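Side-chain contacts in putative phosphinothricin n-acetyltransferase (Acinetobacter baylyi, PDB 2JLM), which probably acetylates L-methionine sulfoximine and L-methionine sulfone on nitrogen, drawing the acetyl group from acetyl-CoA: residues L28-A31 with I32-T36; F53-K56 with R57-F61; S81-F85 with P86-Y90. All coordinates share one frame; numbering follows the deposited sequence.

Contact 1. Residues L28-A31 with I32-T36; sequences LNDA and IINST
D30 and N34, i and i+4 in the last turn of helix 17-34, cross at about a right angle, with carboxylate and amide planes 55° apart. N34 ND2 donates to D30 OD1 at 3.0 Å, reaching it from above the carboxylate plane, while the acceptor lies close to the plane of the amide. D30 CG stands anti to the backbone N (chi1 162°), which brings OD1 within bonding distance of N34 ND2; OD2 is in a salt bridge with R103. S35, the first residue to leave helical geometry, closes the helix end by bonding back to A31 through both OG and N. OG meets A31 O at 2.8 Å in the carbonyl plane, on a lone pair, and S35 N reaches it at 3.1 Å from above that plane; the hydroxyl also bonds to A37 N. N29 and I32 instead lie side by side and point the same way, I32 CD1 resting 3.7 Å from N29 OD1, an oxygen that accepts from R44 N. L28 and A31 pack on Y97 of strand 91-98, I32 leans on L38, D40 and R44 of the following loop, and K159 of strand 148-159 binds the carbonyls of I32 and S35.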
# COMPACT_ATOMS: atom_id res chain seq x y z
N LEU D 28 -1.16 5.40 27.11
CA LEU D 28 -0.76 6.79 26.95
C LEU D 28 -1.09 7.63 28.18
O LEU D 28 -0.22 8.33 28.73
CB LEU D 28 -1.40 7.40 25.71
CG LEU D 28 -0.88 6.83 24.40
CD1 LEU D 28 -1.39 7.63 23.21
CD2 LEU D 28 0.65 6.78 24.40
N ASN D 29 -2.35 7.58 28.61
CA ASN D 29 -2.78 8.41 29.73
C ASN D 29 -2.01 8.11 31.01
O ASN D 29 -1.77 9.01 31.82
CB ASN D 29 -4.28 8.30 29.95
CG ASN D 29 -5.06 8.92 28.83
OD1 ASN D 29 -4.54 9.76 28.09
ND2 ASN D 29 -6.32 8.51 28.68
N ASP D 30 -1.61 6.85 31.18
CA ASP D 30 -0.81 6.51 32.35
C ASP D 30 0.53 7.22 32.29
O ASP D 30 1.02 7.74 33.30
CB ASP D 30 -0.58 5.01 32.47
CG ASP D 30 0.58 4.67 33.39
OD1 ASP D 30 0.41 4.73 34.63
OD2 ASP D 30 1.67 4.37 32.87
N ALA D 31 1.13 7.24 31.10
CA ALA D 31 2.41 7.90 30.88
C ALA D 31 2.28 9.41 31.02
O ALA D 31 3.20 10.08 31.48
CB ALA D 31 2.97 7.55 29.51
N ILE D 32 1.13 9.94 30.62
CA ILE D 32 0.88 11.37 30.70
C ILE D 32 0.79 11.82 32.15
O ILE D 32 1.35 12.85 32.53
CB ILE D 32 -0.43 11.75 29.98
CG1 ILE D 32 -0.26 11.61 28.47
CG2 ILE D 32 -0.87 13.17 30.36
CD1 ILE D 32 -1.53 11.80 27.69
N ILE D 33 0.10 11.02 32.95
CA ILE D 33 -0.16 11.39 34.34
C ILE D 33 1.04 11.16 35.26
O ILE D 33 1.26 11.91 36.21
CB ILE D 33 -1.40 10.65 34.88
CG1 ILE D 33 -2.67 11.42 34.54
CG2 ILE D 33 -1.29 10.43 36.37
CD1 ILE D 33 -2.91 11.60 33.05
N ASN D 34 1.82 10.13 34.97
CA ASN D 34 2.83 9.69 35.93
C ASN D 34 4.29 9.88 35.53
O ASN D 34 5.18 9.68 36.36
CB ASN D 34 2.56 8.24 36.34
CG ASN D 34 1.19 8.07 36.98
OD1 ASN D 34 0.85 8.75 37.95
ND2 ASN D 34 0.38 7.16 36.43
N SER D 35 4.55 10.29 34.29
CA SER D 35 5.93 10.42 33.83
C SER D 35 6.19 11.61 32.92
O SER D 35 5.26 12.32 32.50
CB SER D 35 6.37 9.14 33.11
OG SER D 35 5.82 9.09 31.80
N THR D 36 7.46 11.81 32.60
CA THR D 36 7.88 12.86 31.67
C THR D 36 7.99 12.30 30.25
O THR D 36 8.62 12.90 29.39
CB THR D 36 9.25 13.47 32.07
OG1 THR D 36 10.25 12.44 32.12
CG2 THR D 36 9.16 14.13 33.43

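Contact 2. Residues F53-K56 with R57-F61; sequences FATK and RQNNF
K56 and F61 close a Schellman motif at the C-terminal end of helix 46-58 in this GNAT-family protein, the chain turning out of the helix at N60, whose phi is positive. The backbone bonds come first. F61 N donates to K56 O at 2.7 Å, in the carbonyl plane, spanning five residues. Inside it N60 N donates to R57 O at 3.0 Å, and the last regular turns are held by R57 N to F53 O and Q58 N to A54 O.

The second kind is a side chain bonded to backbone. T55 O takes two donors from N59, the backbone N at 3.1 Å and ND2 at 2.8 Å, which arrive from opposite faces of the carbonyl plane. N59 CG lies beside its own backbone N (chi1 -72°), and this folds the amide back against the last turn, alongside T55, with ND2 also 3.6 Å from T55 CG2.

Charged groups lie along the helix flank. The R57 chain bends at chi3 (-62°) and lays its guanidinium back over the preceding turn, one face above F53 O and A54 N and NH1 3.8 Å from F53 CB. NH2 is in a salt bridge with E17, which ties this end to the start of helix 17-34. K56 NZ bonds to S78 OG on strand 73-81.

Apolar contacts lie on the inner side of the helix and beyond its end. On the inner side F53 packs onto A21 and I24 of helix 17-34 and onto I63 of strand 63-68. Beyond the end, the F61 ring carries N59 CB over one face and meets the W79 ring with planes about 65° apart. K56 and F61 cross at about a right angle, K56 CG sitting at the edge of the ring, 4.0 Å from F61 CD2 and 3.5 Å from F61 CB.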
# COMPACT_ATOMS: atom_id res chain seq x y z
N PHE D 53 -5.01 7.84 15.38
CA PHE D 53 -5.00 6.68 14.50
C PHE D 53 -5.06 7.10 13.04
O PHE D 53 -4.40 6.51 12.18
CB PHE D 53 -6.13 5.71 14.84
CG PHE D 53 -5.78 4.77 15.96
CD1 PHE D 53 -6.16 5.06 17.27
CD2 PHE D 53 -5.06 3.62 15.72
CE1 PHE D 53 -5.84 4.21 18.30
CE2 PHE D 53 -4.73 2.76 16.76
CZ PHE D 53 -5.12 3.06 18.05
N ALA D 54 -5.83 8.15 12.77
CA ALA D 54 -6.02 8.64 11.41
C ALA D 54 -4.69 9.10 10.81
O ALA D 54 -4.33 8.70 9.69
CB ALA D 54 -7.04 9.77 11.38
N THR D 55 -3.98 9.93 11.55
CA THR D 55 -2.67 10.43 11.13
C THR D 55 -1.75 9.28 10.73
O THR D 55 -1.09 9.32 9.68
CB THR D 55 -2.01 11.28 12.23
OG1 THR D 55 -2.79 12.46 12.45
CG2 THR D 55 -0.58 11.67 11.85
N LYS D 56 -1.71 8.24 11.55
CA LYS D 56 -0.78 7.15 11.29
C LYS D 56 -1.17 6.32 10.08
O LYS D 56 -0.30 5.85 9.34
CB LYS D 56 -0.56 6.30 12.55
CG LYS D 56 0.53 6.91 13.44
CD LYS D 56 0.32 6.64 14.91
CE LYS D 56 1.18 7.58 15.74
NZ LYS D 56 2.55 7.72 15.17
N ARG D 57 -2.48 6.18 9.86
CA ARG D 57 -3.02 5.49 8.69
C ARG D 57 -2.68 6.26 7.41
O ARG D 57 -2.04 5.72 6.51
CB ARG D 57 -4.54 5.35 8.78
CG ARG D 57 -5.03 4.09 9.45
CD ARG D 57 -6.54 3.90 9.25
NE ARG D 57 -7.32 5.00 9.82
CZ ARG D 57 -7.83 4.99 11.05
NH1 ARG D 57 -7.63 3.94 11.85
NH2 ARG D 57 -8.53 6.03 11.49
N GLN D 58 -3.14 7.50 7.35
CA GLN D 58 -2.87 8.37 6.21
C GLN D 58 -1.40 8.31 5.82
O GLN D 58 -1.07 8.24 4.63
CB GLN D 58 -3.29 9.81 6.53
CG GLN D 58 -2.65 10.88 5.66
CD GLN D 58 -3.45 11.22 4.41
OE1 GLN D 58 -4.12 10.35 3.83
NE2 GLN D 58 -3.39 12.48 3.99
N ASN D 59 -0.52 8.32 6.81
CA ASN D 59 0.91 8.43 6.55
C ASN D 59 1.65 7.11 6.47
O ASN D 59 2.87 7.08 6.25
CB ASN D 59 1.57 9.29 7.62
CG ASN D 59 1.22 10.74 7.48
OD1 ASN D 59 1.59 11.38 6.49
ND2 ASN D 59 0.50 11.28 8.45
N ASN D 60 0.93 6.01 6.66
CA ASN D 60 1.57 4.71 6.60
C ASN D 60 2.62 4.61 7.71
O ASN D 60 3.68 4.01 7.54
CB ASN D 60 2.21 4.51 5.22
CG ASN D 60 2.60 3.07 4.95
OD1 ASN D 60 1.79 2.15 5.07
ND2 ASN D 60 3.86 2.87 4.57
N PHE D 61 2.33 5.24 8.85
CA PHE D 61 3.15 5.11 10.04
C PHE D 61 2.81 3.83 10.77
O PHE D 61 1.65 3.59 11.12
CB PHE D 61 2.94 6.31 10.97
CG PHE D 61 3.47 7.61 10.43
CD1 PHE D 61 4.50 7.62 9.50
CD2 PHE D 61 2.95 8.81 10.86
CE1 PHE D 61 4.99 8.82 9.01
CE2 PHE D 61 3.43 10.01 10.38
CZ PHE D 61 4.46 10.02 9.45

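Contact 3. Residues S81-F85 with P86-Y90; sequences SFRAF and PAYKY
The Y88 ring has R83 CB over one face, 3.7 Å from the centroid and 11° off the normal, a CH-pi contact, while F85 CB and F85 O lie at its edge. These residues belong to the loop joining the antiparallel strands 73-81 and 91-98 of the GNAT-family sheet, a connection that folds back on itself through an inverse gamma turn centred on A84 and a short 3-10 segment at P86 and A87. F82 turns a face to R83 CG and meets Y88 obliquely, with F82 CD1 4.2 Å from Y88 CD2.

The R83 guanidinium stands nearly upright to the tyrosine ring, the planes 81° apart, and turns its own edge to the tyrosine hydroxyl. A bend at chi3 brings NE round to that hydroxyl after CB has crossed the ring face; the same side chain thus grips Y88 twice. NH2 continues to E93 of the second subunit in a salt bridge, and Y39 of that subunit stacks on the Y88 ring, placing the loop at the subunit interface. A sodium ion is bound about 3 Å from the Y88 side chain.

F85 CB reaches Y88 CD1 at 3.7 Å and also packs on P86 CD. The turn is held by Y88 N bonding to F85 O at 3.1 Å, and water 1 bridges the two limbs of the loop, accepting from F82 N and donating to Y88 O. R83 NE donates to Y88 OH at 2.9 Å, with the hydroxyl oxygen near the guanidinium plane and an N-H...O angle of 154°.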
# COMPACT_ATOMS: atom_id res chain seq x y z
N SER D 81 6.22 12.04 12.09
CA SER D 81 7.11 13.06 11.56
C SER D 81 8.02 13.56 12.68
O SER D 81 7.57 13.72 13.81
CB SER D 81 6.29 14.21 10.98
OG SER D 81 7.05 14.93 10.02
N PHE D 82 9.30 13.78 12.38
CA PHE D 82 10.19 14.47 13.31
C PHE D 82 9.99 15.99 13.21
O PHE D 82 9.63 16.64 14.18
CB PHE D 82 11.65 14.09 13.08
CG PHE D 82 12.63 14.93 13.87
CD1 PHE D 82 13.68 15.60 13.23
CD2 PHE D 82 12.51 15.06 15.26
CE1 PHE D 82 14.59 16.38 13.96
CE2 PHE D 82 13.41 15.84 16.00
CZ PHE D 82 14.46 16.50 15.35
N ARG D 83 10.23 16.57 12.04
CA ARG D 83 9.93 17.98 11.83
C ARG D 83 9.12 18.16 10.55
O ARG D 83 9.36 17.46 9.56
CB ARG D 83 11.22 18.82 11.84
CG ARG D 83 11.82 18.99 13.24
CD ARG D 83 13.24 19.55 13.25
NE ARG D 83 13.35 20.85 12.58
CZ ARG D 83 12.86 21.98 13.08
NH1 ARG D 83 12.21 21.98 14.23
NH2 ARG D 83 13.01 23.12 12.40
N ALA D 84 8.15 19.07 10.59
CA ALA D 84 7.15 19.20 9.53
C ALA D 84 7.62 20.04 8.34
O ALA D 84 7.07 21.11 8.07
CB ALA D 84 5.87 19.78 10.10
N PHE D 85 8.63 19.56 7.63
CA PHE D 85 9.14 20.24 6.44
C PHE D 85 9.60 19.19 5.46
O PHE D 85 10.08 18.13 5.88
CB PHE D 85 10.30 21.16 6.78
CG PHE D 85 9.93 22.30 7.67
CD1 PHE D 85 9.93 22.14 9.05
CD2 PHE D 85 9.62 23.54 7.14
CE1 PHE D 85 9.59 23.20 9.87
CE2 PHE D 85 9.29 24.60 7.96
CZ PHE D 85 9.27 24.43 9.33
N PRO D 86 9.47 19.48 4.16
CA PRO D 86 9.69 18.47 3.11
C PRO D 86 11.05 17.79 3.15
O PRO D 86 11.11 16.59 2.89
CB PRO D 86 9.52 19.28 1.82
CG PRO D 86 8.50 20.33 2.19
CD PRO D 86 8.86 20.71 3.62
N ALA D 87 12.13 18.52 3.43
CA ALA D 87 13.46 17.90 3.34
C ALA D 87 13.79 16.98 4.52
O ALA D 87 14.86 16.38 4.56
CB ALA D 87 14.55 18.96 3.17
N TYR D 88 12.87 16.87 5.49
CA TYR D 88 13.00 15.90 6.58
C TYR D 88 12.35 14.57 6.24
O TYR D 88 12.10 13.75 7.13
CB TYR D 88 12.34 16.43 7.87
CG TYR D 88 13.11 17.52 8.56
CD1 TYR D 88 12.76 18.86 8.40
CD2 TYR D 88 14.20 17.22 9.37
CE1 TYR D 88 13.47 19.86 9.03
CE2 TYR D 88 14.92 18.21 10.00
CZ TYR D 88 14.56 19.53 9.83
OH TYR D 88 15.28 20.50 10.47
N LYS D 89 12.05 14.35 4.96
CA LYS D 89 11.33 13.14 4.54
C LYS D 89 11.93 11.80 5.01
O LYS D 89 11.20 10.82 5.19
CB LYS D 89 11.19 13.11 3.01
CG LYS D 89 12.52 13.15 2.28
CD LYS D 89 12.32 13.51 0.82
CE LYS D 89 11.87 12.32 0.01
NZ LYS D 89 11.85 12.66 -1.44
N TYR D 90 13.24 11.76 5.23
CA TYR D 90 13.88 10.50 5.58
C TYR D 90 14.13 10.37 7.08
O TYR D 90 14.82 9.45 7.52
CB TYR D 90 15.19 10.33 4.81
CG TYR D 90 15.01 10.27 3.31
CD1 TYR D 90 14.33 9.21 2.71
CD2 TYR D 90 15.52 11.27 2.50
CE1 TYR D 90 14.16 9.16 1.33
CE2 TYR D 90 15.37 11.23 1.13
CZ TYR D 90 14.69 10.18 0.55
OH TYR D 90 14.55 10.15 -0.82
O HOH W 1 10.51 14.15 9.91

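In the fold
The three contacts follow one another along the chain. Contacts 1 and 2 are the C-terminal ends of two successive helices; their centres lie 23 Å apart and their nearest atoms about 7 Å, without touching. Contact 1 borders the probable acetyl-CoA loop, since R103, the partner of D30, fits the first position of the GNAT pyrophosphate-binding signature. Contact 2 touches contact 3, where F61 CZ packs 3.8 Å from S81 N, so the turn after helix 46-58 packs against the start of the 81-90 segment. Contact 3 alone reaches the second subunit and has a sodium ion nearby; the centres of contacts 1 and 3 are 27 Å apart. A diethylene glycol near F61 and an acetate near F85 probably come from the crystallisation liquor.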